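Local coordinates for conserved hypothetical protein (Streptococcus pyogenes, PDB 2EWC) that is of unknown function but belongs to the highly conserved YjgF family and may inhibit translation initiation, at residues B[25-30]-B[51-56]; B[45-50]-B[84-89]; B[62-67]-B[115-120]. All coordinates share one frame; numbering follows the deposited sequence.

Contact 1 (B[25-30]-B[51-56])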
ATOM      1  N   TYR B  25     -23.089  -1.278 -36.374  1.00 30.39           N
ATOM      2  CA  TYR B  25     -24.456  -0.803 -36.328  1.00 30.39           C
ATOM      3  C   TYR B  25     -24.619   0.041 -35.094  1.00 30.66           C
ATOM      4  O   TYR B  25     -24.311  -0.420 -33.995  1.00 31.64           O
ATOM      5  CB  TYR B  25     -25.429  -1.972 -36.306  1.00 30.97           C
ATOM      6  CG  TYR B  25     -25.332  -2.835 -37.532  1.00 32.35           C
ATOM      7  CD1 TYR B  25     -26.248  -2.697 -38.560  1.00 31.84           C
ATOM      8  CD2 TYR B  25     -24.294  -3.763 -37.683  1.00 32.34           C
ATOM      9  CE1 TYR B  25     -26.154  -3.477 -39.709  1.00 34.13           C
ATOM     10  CE2 TYR B  25     -24.191  -4.546 -38.833  1.00 33.26           C
ATOM     11  CZ  TYR B  25     -25.129  -4.389 -39.834  1.00 32.69           C
ATOM     12  OH  TYR B  25     -25.054  -5.146 -40.967  1.00 34.12           O
ATOM     13  N   TYR B  26     -25.081   1.274 -35.274  1.00 30.00           N
ATOM     14  CA  TYR B  26     -25.206   2.230 -34.172  1.00 30.58           C
ATOM     15  C   TYR B  26     -26.674   2.453 -33.827  1.00 30.58           C
ATOM     16  O   TYR B  26     -27.452   2.914 -34.654  1.00 29.95           O
ATOM     17  CB  TYR B  26     -24.537   3.557 -34.534  1.00 30.13           C
ATOM     18  CG  TYR B  26     -23.065   3.383 -34.701  1.00 30.08           C
ATOM     19  CD1 TYR B  26     -22.198   3.674 -33.650  1.00 30.16           C
ATOM     20  CD2 TYR B  26     -22.532   2.866 -35.889  1.00 28.67           C
ATOM     21  CE1 TYR B  26     -20.847   3.464 -33.773  1.00 31.30           C
ATOM     22  CE2 TYR B  26     -21.178   2.665 -36.015  1.00 29.66           C
ATOM     23  CZ  TYR B  26     -20.343   2.974 -34.957  1.00 29.50           C
ATOM     24  OH  TYR B  26     -18.990   2.766 -35.055  1.00 30.43           O
ATOM     25  N   LEU B  27     -27.030   2.123 -32.595  1.00 31.21           N
ATOM     26  CA  LEU B  27     -28.398   2.287 -32.102  1.00 31.78           C
ATOM     27  C   LEU B  27     -28.592   3.636 -31.423  1.00 31.24           C
ATOM     28  O   LEU B  27     -27.827   4.013 -30.525  1.00 31.61           O
ATOM     29  CB  LEU B  27     -28.745   1.159 -31.131  1.00 32.50           C
ATOM     30  CG  LEU B  27     -28.895  -0.244 -31.752  1.00 35.33           C
ATOM     31  CD1 LEU B  27     -28.098  -1.313 -30.974  1.00 37.29           C
ATOM     32  CD2 LEU B  27     -30.341  -0.592 -31.797  1.00 36.34           C
ATOM     33  N   ASN B  28     -29.594   4.374 -31.888  1.00 30.45           N
ATOM     34  CA  ASN B  28     -30.090   5.547 -31.192  1.00 30.12           C
ATOM     35  C   ASN B  28     -30.557   5.102 -29.776  1.00 30.34           C
ATOM     36  O   ASN B  28     -30.690   3.893 -29.515  1.00 29.14           O
ATOM     37  CB  ASN B  28     -31.235   6.139 -32.010  1.00 29.92           C
ATOM     38  CG  ASN B  28     -31.654   7.512 -31.545  1.00 29.70           C
ATOM     39  OD1 ASN B  28     -31.022   8.507 -31.874  1.00 30.21           O
ATOM     40  ND2 ASN B  28     -32.743   7.576 -30.795  1.00 28.26           N
ATOM     41  N   TYR B  29     -30.750   6.044 -28.846  1.00 31.02           N
ATOM     42  CA  TYR B  29     -31.233   5.670 -27.506  1.00 31.45           C
ATOM     43  C   TYR B  29     -32.530   4.866 -27.658  1.00 31.73           C
ATOM     44  O   TYR B  29     -33.378   5.180 -28.502  1.00 31.36           O
ATOM     45  CB  TYR B  29     -31.442   6.898 -26.590  1.00 31.92           C
ATOM     46  CG  TYR B  29     -32.532   7.840 -27.057  1.00 32.66           C
ATOM     47  CD1 TYR B  29     -33.868   7.618 -26.708  1.00 31.30           C
ATOM     48  CD2 TYR B  29     -32.226   8.953 -27.857  1.00 31.77           C
ATOM     49  CE1 TYR B  29     -34.883   8.492 -27.143  1.00 33.20           C
ATOM     50  CE2 TYR B  29     -33.213   9.821 -28.292  1.00 32.71           C
ATOM     51  CZ  TYR B  29     -34.545   9.588 -27.931  1.00 34.71           C
ATOM     52  OH  TYR B  29     -35.542  10.439 -28.366  1.00 36.60           O
ATOM     53  N   CYS B  30     -32.651   3.812 -26.860  1.00 32.03           N
ATOM     54  CA  CYS B  30     -33.805   2.936 -26.861  1.00 32.32           C
ATOM     55  C   CYS B  30     -34.581   3.087 -25.573  1.00 32.35           C
ATOM     56  O   CYS B  30     -34.018   3.076 -24.490  1.00 31.64           O
ATOM     57  CB  CYS B  30     -33.381   1.481 -26.998  1.00 32.22           C
ATOM     58  SG  CYS B  30     -32.509   1.107 -28.509  1.00 34.66           S
ATOM     59  N   ARG B  51     -35.908  -4.971 -31.456  1.00 31.58           N
ATOM     60  CA  ARG B  51     -36.717  -4.589 -32.611  1.00 31.48           C
ATOM     61  C   ARG B  51     -35.827  -3.966 -33.664  1.00 30.66           C
ATOM     62  O   ARG B  51     -35.908  -4.322 -34.826  1.00 30.94           O
ATOM     63  CB  ARG B  51     -37.819  -3.585 -32.241  1.00 31.13           C
ATOM     64  CG  ARG B  51     -38.696  -3.186 -33.448  1.00 32.57           C
ATOM     65  CD  ARG B  51     -39.769  -2.137 -33.137  1.00 33.16           C
ATOM     66  NE  ARG B  51     -39.176  -0.849 -32.807  1.00 34.90           N
ATOM     67  CZ  ARG B  51     -38.758   0.066 -33.682  1.00 36.96           C
ATOM     68  NH1 ARG B  51     -38.873  -0.131 -34.991  1.00 36.34           N
ATOM     69  NH2 ARG B  51     -38.209   1.200 -33.230  1.00 36.61           N
ATOM     70  N   ARG B  52     -34.984  -3.025 -33.256  1.00 30.27           N
ATOM     71  CA  ARG B  52     -34.157  -2.316 -34.224  1.00 30.32           C
ATOM     72  C   ARG B  52     -33.115  -3.245 -34.834  1.00 29.67           C
ATOM     73  O   ARG B  52     -32.914  -3.227 -36.034  1.00 30.56           O
ATOM     74  CB  ARG B  52     -33.527  -1.076 -33.602  1.00 30.45           C
ATOM     75  CG  ARG B  52     -34.460   0.138 -33.609  1.00 30.68           C
ATOM     76  CD  ARG B  52     -34.006   1.147 -32.554  1.00 32.08           C
ATOM     77  NE  ARG B  52     -34.756   2.402 -32.617  1.00 31.52           N
ATOM     78  CZ  ARG B  52     -34.621   3.406 -31.746  1.00 34.88           C
ATOM     79  NH1 ARG B  52     -33.776   3.310 -30.716  1.00 31.09           N
ATOM     80  NH2 ARG B  52     -35.345   4.518 -31.906  1.00 34.30           N
ATOM     81  N   LEU B  53     -32.490  -4.066 -34.004  1.00 28.59           N
ATOM     82  CA  LEU B  53     -31.525  -5.040 -34.456  1.00 28.88           C
ATOM     83  C   LEU B  53     -32.127  -6.049 -35.452  1.00 29.51           C
ATOM     84  O   LEU B  53     -31.440  -6.492 -36.387  1.00 28.90           O
ATOM     85  CB  LEU B  53     -30.890  -5.761 -33.254  1.00 28.22           C
ATOM     86  CG  LEU B  53     -29.920  -4.947 -32.394  1.00 27.20           C
ATOM     87  CD1 LEU B  53     -29.549  -5.723 -31.136  1.00 26.20           C
ATOM     88  CD2 LEU B  53     -28.673  -4.593 -33.199  1.00 27.62           C
ATOM     89  N   ALA B  54     -33.394  -6.411 -35.245  1.00 29.87           N
ATOM     90  CA  ALA B  54     -34.085  -7.311 -36.153  1.00 31.29           C
ATOM     91  C   ALA B  54     -34.264  -6.731 -37.575  1.00 31.94           C
ATOM     92  O   ALA B  54     -34.415  -7.479 -38.533  1.00 32.02           O
ATOM     93  CB  ALA B  54     -35.445  -7.759 -35.566  1.00 31.63           C
ATOM     94  N   LEU B  55     -34.227  -5.411 -37.717  1.00 32.98           N
ATOM     95  CA  LEU B  55     -34.271  -4.784 -39.054  1.00 33.71           C
ATOM     96  C   LEU B  55     -33.105  -5.210 -39.972  1.00 33.80           C
ATOM     97  O   LEU B  55     -33.208  -5.160 -41.196  1.00 34.40           O
ATOM     98  CB  LEU B  55     -34.324  -3.254 -38.923  1.00 33.99           C
ATOM     99  CG  LEU B  55     -35.578  -2.741 -38.197  1.00 34.41           C
ATOM    100  CD1 LEU B  55     -35.453  -1.298 -37.782  1.00 35.34           C
ATOM    101  CD2 LEU B  55     -36.825  -2.952 -39.050  1.00 34.92           C
ATOM    102  N   VAL B  56     -31.998  -5.637 -39.374  1.00 33.48           N
ATOM    103  CA  VAL B  56     -30.816  -6.026 -40.132  1.00 32.65           C
ATOM    104  C   VAL B  56     -30.477  -7.490 -39.863  1.00 32.58           C
ATOM    105  O   VAL B  56     -29.350  -7.934 -40.114  1.00 32.68           O
ATOM    106  CB  VAL B  56     -29.616  -5.089 -39.828  1.00 32.83           C
ATOM    107  CG1 VAL B  56     -29.904  -3.688 -40.365  1.00 31.57           C
ATOM    108  CG2 VAL B  56     -29.299  -5.031 -38.302  1.00 31.56           C
TER
HETATM  109  O   HOH W   1     -35.797   6.102 -29.273  1.00 41.99           O
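The guanidinium of R52 is met at its edge, near its own plane, by the carbonyl oxygen of Y29 and by C30 SG. NH1 does the reaching: it gives a nearly straight hydrogen bond to Y29 O (2.9 Å, 165° at the hydrogen), which it meets from above the carbonyl plane and off the lone pairs, and it lies 3.4 Å from C30 SG. NH2 is tied to the same carbonyl through a water, which accepts from R52 NH2 and donates to Y29 O at 2.7 Å. A weak bond from N28 ND2 adds a third donor to Y29 O, and that amide nitrogen also sits 3.2 Å above one face of the Y29 ring, toward its rim. The amide oxygen, N28 OD1, is bound by the backbone N of R94 of the second subunit. The chain of R52, extended from CG to NE, carries the guanidinium from the helix to the strand end; its NE forms a salt bridge with D8, and these bonds together probably fix its rotation. Apolar contacts follow along the strand. L27 straddles two helix residues, CD2 lying 3.7 Å from R52 CB and CD1 4.0 Å from L53 CD2, the two leucines crossing at about a right angle. Farther along, Y25 and V56 meet tip to tip, with V56 CG2 3.8 Å from Y25 CE1. In the alpha-beta YjgF fold helix 38-54 lies across the sheet: R52 and L53 pack on L27, and V56, in the turn that follows, on Y25. Strand 24-30 itself bonds through its backbone to strand 112-119 on one edge and to strand 15-21 on the other.

Contact 2 (B[45-50]-B[84-89]); sequences AFDEME and KERFNG
Helices 38-54 and 76-87 lie next to each other on one face of the sheet, and a salt-bridge network of D47, E50 and R86 joins them above an aromatic and selenomethionine cluster. R86 NH2 is the centre of the network. It donates to D47 OD1 at 2.6 Å and to E50 OE1, also at 2.6 Å, both bonds clearly bent, so two carboxylates one helical turn apart grip one nitrogen close to the guanidinium plane. D47 OD1 accepts through its anti lone pair and takes a further weak bond from R86 NH1 at 3.0 Å. E50 OE1 is instead approached from above its carboxylate plane, 60° out of it. A bend at chi3 (71°) turns the guanidinium so that one face lies on F46, whose CB stands 3.7 Å above its centre. Flanking charges of opposite sign would be expected to keep R86 protonated, and its NH1 also makes a weak bond to N43 O. This pairing of two helices over a mixed sheet is the alpha-beta layering of the YjgF fold, and below the charges it turns apolar. F46 and F87 form a T-shaped pair: the edge of F87 points at the face of F46, centroids 5.6 Å apart and planes at 79°, with F87 CE1 over the ring centre. Selenomethionine M49, its chain bent at the last torsion, brings CE tip to tip with F87 CZ at 3.6 Å. Beneath them F46, M49 and F87 all touch M66 on strand 63-70.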
ATOM      1  N   ALA B  45     -36.873  -1.013 -22.940  1.00 29.68           N
ATOM      2  CA  ALA B  45     -35.767  -0.465 -23.700  1.00 30.10           C
ATOM      3  C   ALA B  45     -35.106  -1.582 -24.521  1.00 30.59           C
ATOM      4  O   ALA B  45     -34.796  -1.383 -25.689  1.00 30.45           O
ATOM      5  CB  ALA B  45     -34.784   0.186 -22.794  1.00 30.08           C
ATOM      6  N   PHE B  46     -34.908  -2.753 -23.909  1.00 30.90           N
ATOM      7  CA  PHE B  46     -34.244  -3.864 -24.576  1.00 31.53           C
ATOM      8  C   PHE B  46     -35.121  -4.472 -25.688  1.00 31.77           C
ATOM      9  O   PHE B  46     -34.585  -5.014 -26.663  1.00 31.50           O
ATOM     10  CB  PHE B  46     -33.837  -4.957 -23.583  1.00 31.81           C
ATOM     11  CG  PHE B  46     -32.657  -4.596 -22.697  1.00 33.89           C
ATOM     12  CD1 PHE B  46     -31.610  -3.819 -23.166  1.00 33.97           C
ATOM     13  CD2 PHE B  46     -32.570  -5.108 -21.404  1.00 36.87           C
ATOM     14  CE1 PHE B  46     -30.510  -3.518 -22.349  1.00 36.26           C
ATOM     15  CE2 PHE B  46     -31.469  -4.813 -20.584  1.00 37.62           C
ATOM     16  CZ  PHE B  46     -30.445  -4.016 -21.062  1.00 35.67           C
ATOM     17  N   ASP B  47     -36.451  -4.403 -25.527  1.00 31.61           N
ATOM     18  CA  ASP B  47     -37.383  -4.793 -26.597  1.00 31.98           C
ATOM     19  C   ASP B  47     -37.196  -3.887 -27.825  1.00 32.38           C
ATOM     20  O   ASP B  47     -37.208  -4.395 -28.961  1.00 32.81           O
ATOM     21  CB  ASP B  47     -38.844  -4.704 -26.156  1.00 31.95           C
ATOM     22  CG  ASP B  47     -39.253  -5.772 -25.127  1.00 32.90           C
ATOM     23  OD1 ASP B  47     -38.543  -6.798 -24.946  1.00 32.08           O
ATOM     24  OD2 ASP B  47     -40.342  -5.586 -24.511  1.00 33.22           O
ATOM     25  N   GLU B  48     -37.049  -2.568 -27.623  1.00 32.47           N
ATOM     26  CA  GLU B  48     -36.762  -1.662 -28.747  1.00 33.83           C
ATOM     27  C   GLU B  48     -35.417  -1.994 -29.395  1.00 32.42           C
ATOM     28  O   GLU B  48     -35.320  -2.033 -30.632  1.00 32.06           O
ATOM     29  CB  GLU B  48     -36.793  -0.173 -28.368  1.00 34.23           C
ATOM     30  CG  GLU B  48     -37.988   0.645 -28.958  1.00 38.04           C
ATOM     31  CD  GLU B  48     -37.625   2.107 -29.384  1.00 37.87           C
ATOM     32  OE1 GLU B  48     -36.952   2.888 -28.618  1.00 41.95           O
ATOM     33  OE2 GLU B  48     -38.061   2.495 -30.494  1.00 40.41           O
HETATM   34  N   MSE B  49     -34.395  -2.239 -28.562  1.00 31.20           N
HETATM   35  CA  MSE B  49     -33.064  -2.603 -29.042  1.00 30.59           C
HETATM   36  C   MSE B  49     -33.147  -3.848 -29.950  1.00 31.46           C
HETATM   37  O   MSE B  49     -32.585  -3.846 -31.053  1.00 30.31           O
HETATM   38  CB  MSE B  49     -32.086  -2.818 -27.879  1.00 30.44           C
HETATM   39  CG  MSE B  49     -30.665  -3.172 -28.300  1.00 30.77           C
HETATM   40 SE   MSE B  49     -29.414  -3.246 -26.969  1.00 28.82          SE
HETATM   41  CE  MSE B  49     -30.109  -4.452 -25.879  1.00 36.51           C
ATOM     42  N   GLU B  50     -33.860  -4.885 -29.487  1.00 31.96           N
ATOM     43  CA  GLU B  50     -34.090  -6.091 -30.278  1.00 33.21           C
ATOM     44  C   GLU B  50     -34.873  -5.809 -31.563  1.00 32.27           C
ATOM     45  O   GLU B  50     -34.564  -6.387 -32.617  1.00 32.12           O
ATOM     46  CB  GLU B  50     -34.829  -7.166 -29.465  1.00 33.26           C
ATOM     47  CG  GLU B  50     -33.992  -7.775 -28.356  1.00 36.20           C
ATOM     48  CD  GLU B  50     -34.643  -8.978 -27.706  1.00 36.86           C
ATOM     49  OE1 GLU B  50     -35.820  -8.875 -27.261  1.00 41.85           O
ATOM     50  OE2 GLU B  50     -33.969 -10.041 -27.644  1.00 42.19           O
ATOM     51  N   LYS B  84     -28.923 -10.671 -17.509  1.00 32.59           N
ATOM     52  CA  LYS B  84     -28.581 -12.075 -17.367  1.00 33.44           C
ATOM     53  C   LYS B  84     -29.688 -12.963 -17.934  1.00 33.88           C
ATOM     54  O   LYS B  84     -29.399 -13.963 -18.571  1.00 33.16           O
ATOM     55  CB  LYS B  84     -28.181 -12.409 -15.928  1.00 32.86           C
ATOM     56  CG  LYS B  84     -26.855 -11.730 -15.584  1.00 34.44           C
ATOM     57  CD  LYS B  84     -26.232 -12.206 -14.324  1.00 36.63           C
ATOM     58  CE  LYS B  84     -26.539 -11.291 -13.181  1.00 37.53           C
ATOM     59  NZ  LYS B  84     -26.338 -12.029 -11.894  1.00 39.11           N
ATOM     60  N   GLU B  85     -30.939 -12.537 -17.778  1.00 34.95           N
ATOM     61  CA  GLU B  85     -32.085 -13.256 -18.349  1.00 36.09           C
ATOM     62  C   GLU B  85     -32.226 -13.119 -19.877  1.00 35.90           C
ATOM     63  O   GLU B  85     -32.678 -14.046 -20.548  1.00 35.73           O
ATOM     64  CB  GLU B  85     -33.382 -12.832 -17.651  1.00 36.12           C
ATOM     65  CG  GLU B  85     -33.474 -13.260 -16.164  1.00 37.46           C
ATOM     66  CD  GLU B  85     -34.773 -12.793 -15.488  1.00 38.46           C
ATOM     67  OE1 GLU B  85     -35.640 -12.245 -16.225  1.00 41.71           O
ATOM     68  OE2 GLU B  85     -34.928 -12.961 -14.242  1.00 38.64           O
ATOM     69  N   ARG B  86     -31.835 -11.978 -20.431  1.00 36.11           N
ATOM     70  CA  ARG B  86     -32.048 -11.723 -21.863  1.00 36.51           C
ATOM     71  C   ARG B  86     -30.848 -11.908 -22.801  1.00 36.10           C
ATOM     72  O   ARG B  86     -31.039 -12.177 -23.997  1.00 36.54           O
ATOM     73  CB  ARG B  86     -32.695 -10.354 -22.055  1.00 36.97           C
ATOM     74  CG  ARG B  86     -34.094 -10.367 -21.483  1.00 39.05           C
ATOM     75  CD  ARG B  86     -34.764  -9.075 -21.728  1.00 41.29           C
ATOM     76  NE  ARG B  86     -35.083  -8.907 -23.133  1.00 40.49           N
ATOM     77  CZ  ARG B  86     -35.985  -8.047 -23.574  1.00 40.61           C
ATOM     78  NH1 ARG B  86     -36.658  -7.293 -22.711  1.00 40.93           N
ATOM     79  NH2 ARG B  86     -36.212  -7.940 -24.870  1.00 39.83           N
ATOM     80  N   PHE B  87     -29.632 -11.780 -22.265  1.00 35.14           N
ATOM     81  CA  PHE B  87     -28.393 -11.923 -23.049  1.00 34.67           C
ATOM     82  C   PHE B  87     -27.760 -13.330 -22.987  1.00 35.39           C
ATOM     83  O   PHE B  87     -26.862 -13.638 -23.774  1.00 35.36           O
ATOM     84  CB  PHE B  87     -27.356 -10.880 -22.628  1.00 33.64           C
ATOM     85  CG  PHE B  87     -27.630  -9.501 -23.139  1.00 32.49           C
ATOM     86  CD1 PHE B  87     -28.620  -8.708 -22.557  1.00 32.08           C
ATOM     87  CD2 PHE B  87     -26.874  -8.976 -24.187  1.00 31.36           C
ATOM     88  CE1 PHE B  87     -28.862  -7.410 -23.004  1.00 33.01           C
ATOM     89  CE2 PHE B  87     -27.109  -7.677 -24.668  1.00 33.40           C
ATOM     90  CZ  PHE B  87     -28.101  -6.883 -24.072  1.00 32.90           C
ATOM     91  N   ASN B  88     -28.197 -14.161 -22.034  1.00 36.19           N
ATOM     92  CA  ASN B  88     -27.845 -15.597 -22.007  1.00 36.55           C
ATOM     93  C   ASN B  88     -26.339 -15.896 -22.079  1.00 35.67           C
ATOM     94  O   ASN B  88     -25.879 -16.612 -22.977  1.00 35.97           O
ATOM     95  CB  ASN B  88     -28.535 -16.332 -23.160  1.00 37.50           C
ATOM     96  CG  ASN B  88     -29.998 -15.949 -23.315  1.00 40.78           C
ATOM     97  OD1 ASN B  88     -30.848 -16.325 -22.488  1.00 43.00           O
ATOM     98  ND2 ASN B  88     -30.307 -15.218 -24.397  1.00 42.92           N
ATOM     99  N   GLY B  89     -25.570 -15.323 -21.166  1.00 34.14           N
ATOM    100  CA  GLY B  89     -24.148 -15.618 -21.100  1.00 32.57           C
ATOM    101  C   GLY B  89     -23.274 -14.928 -22.132  1.00 31.60           C
ATOM    102  O   GLY B  89     -22.047 -15.074 -22.081  1.00 32.03           O
TER

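Contact 3 (B[62-67]-B[115-120])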
ATOM      1  N   ALA B  62     -25.206  -9.972 -31.166  1.00 27.44           N
ATOM      2  CA  ALA B  62     -24.351  -9.083 -31.975  1.00 27.12           C
ATOM      3  C   ALA B  62     -23.954  -7.815 -31.245  1.00 27.09           C
ATOM      4  O   ALA B  62     -23.107  -7.074 -31.726  1.00 27.71           O
ATOM      5  CB  ALA B  62     -25.030  -8.727 -33.280  1.00 26.76           C
ATOM      6  N   VAL B  63     -24.542  -7.550 -30.078  1.00 26.93           N
ATOM      7  CA  VAL B  63     -24.251  -6.279 -29.414  1.00 26.72           C
ATOM      8  C   VAL B  63     -22.893  -6.285 -28.704  1.00 27.28           C
ATOM      9  O   VAL B  63     -22.626  -7.146 -27.871  1.00 27.15           O
ATOM     10  CB  VAL B  63     -25.375  -5.857 -28.462  1.00 27.19           C
ATOM     11  CG1 VAL B  63     -25.027  -4.491 -27.796  1.00 25.89           C
ATOM     12  CG2 VAL B  63     -26.673  -5.730 -29.234  1.00 24.44           C
ATOM     13  N   VAL B  64     -22.040  -5.324 -29.058  1.00 27.13           N
ATOM     14  CA  VAL B  64     -20.676  -5.264 -28.540  1.00 26.78           C
ATOM     15  C   VAL B  64     -20.492  -4.248 -27.413  1.00 27.08           C
ATOM     16  O   VAL B  64     -19.624  -4.437 -26.547  1.00 26.92           O
ATOM     17  CB  VAL B  64     -19.596  -5.053 -29.668  1.00 26.66           C
ATOM     18  CG1 VAL B  64     -19.664  -6.179 -30.709  1.00 27.41           C
ATOM     19  CG2 VAL B  64     -19.714  -3.686 -30.354  1.00 27.99           C
ATOM     20  N   GLN B  65     -21.311  -3.201 -27.396  1.00 26.70           N
ATOM     21  CA  GLN B  65     -21.143  -2.118 -26.413  1.00 28.01           C
ATOM     22  C   GLN B  65     -22.483  -1.453 -26.155  1.00 28.06           C
ATOM     23  O   GLN B  65     -23.276  -1.302 -27.071  1.00 28.04           O
ATOM     24  CB  GLN B  65     -20.090  -1.078 -26.876  1.00 27.37           C
ATOM     25  CG  GLN B  65     -19.559  -0.185 -25.751  1.00 29.24           C
ATOM     26  CD  GLN B  65     -20.470   1.010 -25.476  1.00 32.85           C
ATOM     27  OE1 GLN B  65     -21.223   1.427 -26.353  1.00 34.55           O
ATOM     28  NE2 GLN B  65     -20.404   1.565 -24.252  1.00 33.40           N
HETATM   29  N   MSE B  66     -22.727  -1.066 -24.905  1.00 29.31           N
HETATM   30  CA  MSE B  66     -24.025  -0.529 -24.494  1.00 29.84           C
HETATM   31  C   MSE B  66     -23.777   0.583 -23.501  1.00 30.85           C
HETATM   32  O   MSE B  66     -23.002   0.405 -22.577  1.00 31.24           O
HETATM   33  CB  MSE B  66     -24.820  -1.626 -23.794  1.00 30.45           C
HETATM   34  CG  MSE B  66     -26.230  -1.842 -24.307  1.00 33.13           C
HETATM   35 SE   MSE B  66     -27.020  -3.393 -23.770  1.00 26.88          SE
HETATM   36  CE  MSE B  66     -26.441  -3.545 -22.107  1.00 29.68           C
ATOM     37  N   ASP B  67     -24.415   1.735 -23.700  1.00 31.19           N
ATOM     38  CA  ASP B  67     -24.406   2.802 -22.700  1.00 32.67           C
ATOM     39  C   ASP B  67     -25.783   2.792 -22.037  1.00 31.87           C
ATOM     40  O   ASP B  67     -26.786   2.820 -22.742  1.00 31.73           O
ATOM     41  CB  ASP B  67     -24.142   4.163 -23.356  1.00 32.71           C
ATOM     42  CG  ASP B  67     -22.674   4.399 -23.639  1.00 37.52           C
ATOM     43  OD1 ASP B  67     -21.843   3.577 -23.211  1.00 41.48           O
ATOM     44  OD2 ASP B  67     -22.329   5.418 -24.283  1.00 44.29           O
ATOM     45  N   ASP B 115     -28.466   2.736 -25.247  1.00 30.38           N
ATOM     46  CA  ASP B 115     -28.028   2.751 -26.628  1.00 31.36           C
ATOM     47  C   ASP B 115     -26.910   1.733 -26.785  1.00 31.55           C
ATOM     48  O   ASP B 115     -26.571   1.030 -25.832  1.00 32.46           O
ATOM     49  CB  ASP B 115     -27.641   4.173 -27.071  1.00 31.69           C
ATOM     50  CG  ASP B 115     -26.222   4.572 -26.669  1.00 35.45           C
ATOM     51  OD1 ASP B 115     -25.685   5.539 -27.275  1.00 39.19           O
ATOM     52  OD2 ASP B 115     -25.622   3.935 -25.771  1.00 38.81           O
ATOM     53  N   GLY B 116     -26.331   1.624 -27.973  1.00 31.99           N
ATOM     54  CA  GLY B 116     -25.233   0.685 -28.157  1.00 30.71           C
ATOM     55  C   GLY B 116     -24.683   0.622 -29.559  1.00 30.61           C
ATOM     56  O   GLY B 116     -25.173   1.304 -30.473  1.00 30.19           O
ATOM     57  N   VAL B 117     -23.649  -0.208 -29.700  1.00 29.68           N
ATOM     58  CA  VAL B 117     -23.050  -0.554 -30.967  1.00 29.40           C
ATOM     59  C   VAL B 117     -23.232  -2.080 -31.152  1.00 29.24           C
ATOM     60  O   VAL B 117     -23.045  -2.839 -30.213  1.00 29.02           O
ATOM     61  CB  VAL B 117     -21.525  -0.183 -30.983  1.00 29.54           C
ATOM     62  CG1 VAL B 117     -20.936  -0.391 -32.361  1.00 28.06           C
ATOM     63  CG2 VAL B 117     -21.290   1.281 -30.516  1.00 28.47           C
ATOM     64  N   ALA B 118     -23.605  -2.512 -32.349  1.00 29.44           N
ATOM     65  CA  ALA B 118     -23.611  -3.940 -32.707  1.00 30.10           C
ATOM     66  C   ALA B 118     -22.636  -4.235 -33.869  1.00 30.86           C
ATOM     67  O   ALA B 118     -22.185  -3.315 -34.556  1.00 30.87           O
ATOM     68  CB  ALA B 118     -25.026  -4.397 -33.052  1.00 28.95           C
ATOM     69  N   TYR B 119     -22.323  -5.513 -34.100  1.00 31.33           N
ATOM     70  CA  TYR B 119     -21.354  -5.865 -35.124  1.00 32.02           C
ATOM     71  C   TYR B 119     -21.784  -7.103 -35.889  1.00 33.37           C
ATOM     72  O   TYR B 119     -22.353  -8.038 -35.314  1.00 33.10           O
ATOM     73  CB  TYR B 119     -20.001  -6.119 -34.476  1.00 31.88           C
ATOM     74  CG  TYR B 119     -18.913  -6.675 -35.392  1.00 32.37           C
ATOM     75  CD1 TYR B 119     -18.152  -5.823 -36.192  1.00 31.78           C
ATOM     76  CD2 TYR B 119     -18.620  -8.041 -35.422  1.00 32.64           C
ATOM     77  CE1 TYR B 119     -17.138  -6.296 -37.004  1.00 30.99           C
ATOM     78  CE2 TYR B 119     -17.585  -8.542 -36.252  1.00 33.14           C
ATOM     79  CZ  TYR B 119     -16.852  -7.641 -37.037  1.00 31.98           C
ATOM     80  OH  TYR B 119     -15.837  -8.067 -37.862  1.00 32.16           O
ATOM     81  N   SER B 120     -21.480  -7.102 -37.184  1.00 34.36           N
ATOM     82  CA  SER B 120     -21.715  -8.242 -38.042  1.00 36.25           C
ATOM     83  C   SER B 120     -20.811  -8.144 -39.277  1.00 37.60           C
ATOM     84  O   SER B 120     -21.001  -7.277 -40.134  1.00 37.72           O
ATOM     85  CB  SER B 120     -23.180  -8.314 -38.453  1.00 35.38           C
ATOM     86  OG  SER B 120     -23.426  -9.535 -39.111  1.00 36.11           O
TER
HETATM   87  O   HOH W   2     -22.911   3.304 -26.771  1.00 55.54           O
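Backbone bonds between antiparallel strands 63-70 and 112-119 carry this contact, and a classic beta bulge interrupts them: V64 and Q65 together face V117. V117 O accepts from V64 N at 2.9 Å, in the carbonyl plane, and more weakly from Q65 N at 3.3 Å, while V117 N returns a bond to Q65 O at 2.9 Å. The extra residue shifts the register by one, so that V63 pairs with A118 on one side of the bulge and M66 with G116 on the other. V64, at the helical psi (-27°) of the first bulge position, lays CG1 3.8 Å from Y119 CB and CG2 against V117. G116 has no side chain, and its CA passes 3.0 Å from Q65 O. V63, M66 and A118 turn to the helix-covered face, where both V63 and A118 touch L53. Q65, D67, D115 and V117 occupy the other face, which meets neighbouring subunits, as in the oligomers of YjgF proteins: Y26 of the third subunit packs on Q65 and V117. There the carboxylates of D67 and D115 run side by side, pointing the same way. K95 of the second subunit forms salt bridges with both and K95 of the same chain with D67, which probably offsets their like charges. A bend at chi2 swings the Q65 amide along its own strand, where NE2 bonds D67 OD1 at 2.7 Å, almost straight (164°) and from above the carboxylate plane.

In the fold
Contacts 1 and 3 are buried, whereas contact 2 is only partly so, with its salt bridges toward the outside and its rings inside. Helix 38-54 serves contacts 1 and 2; contacts 1 and 3 share the sheet, since strands 24-30 and 112-119 are neighbours in it and L53 CD1 of one lies 3.4 Å from V63 CG2 of the other. The M66 side chain joins contact 3 to contact 2. The chemistry follows position: strand-to-strand pairing within the sheet relies on backbone bonds, helix-to-sheet on apolar side chains plus one arginine-to-carbonyl bond, helix-to-helix on ion pairs over aromatics. Contact 3 also reaches other subunits through the sheet face away from the helices.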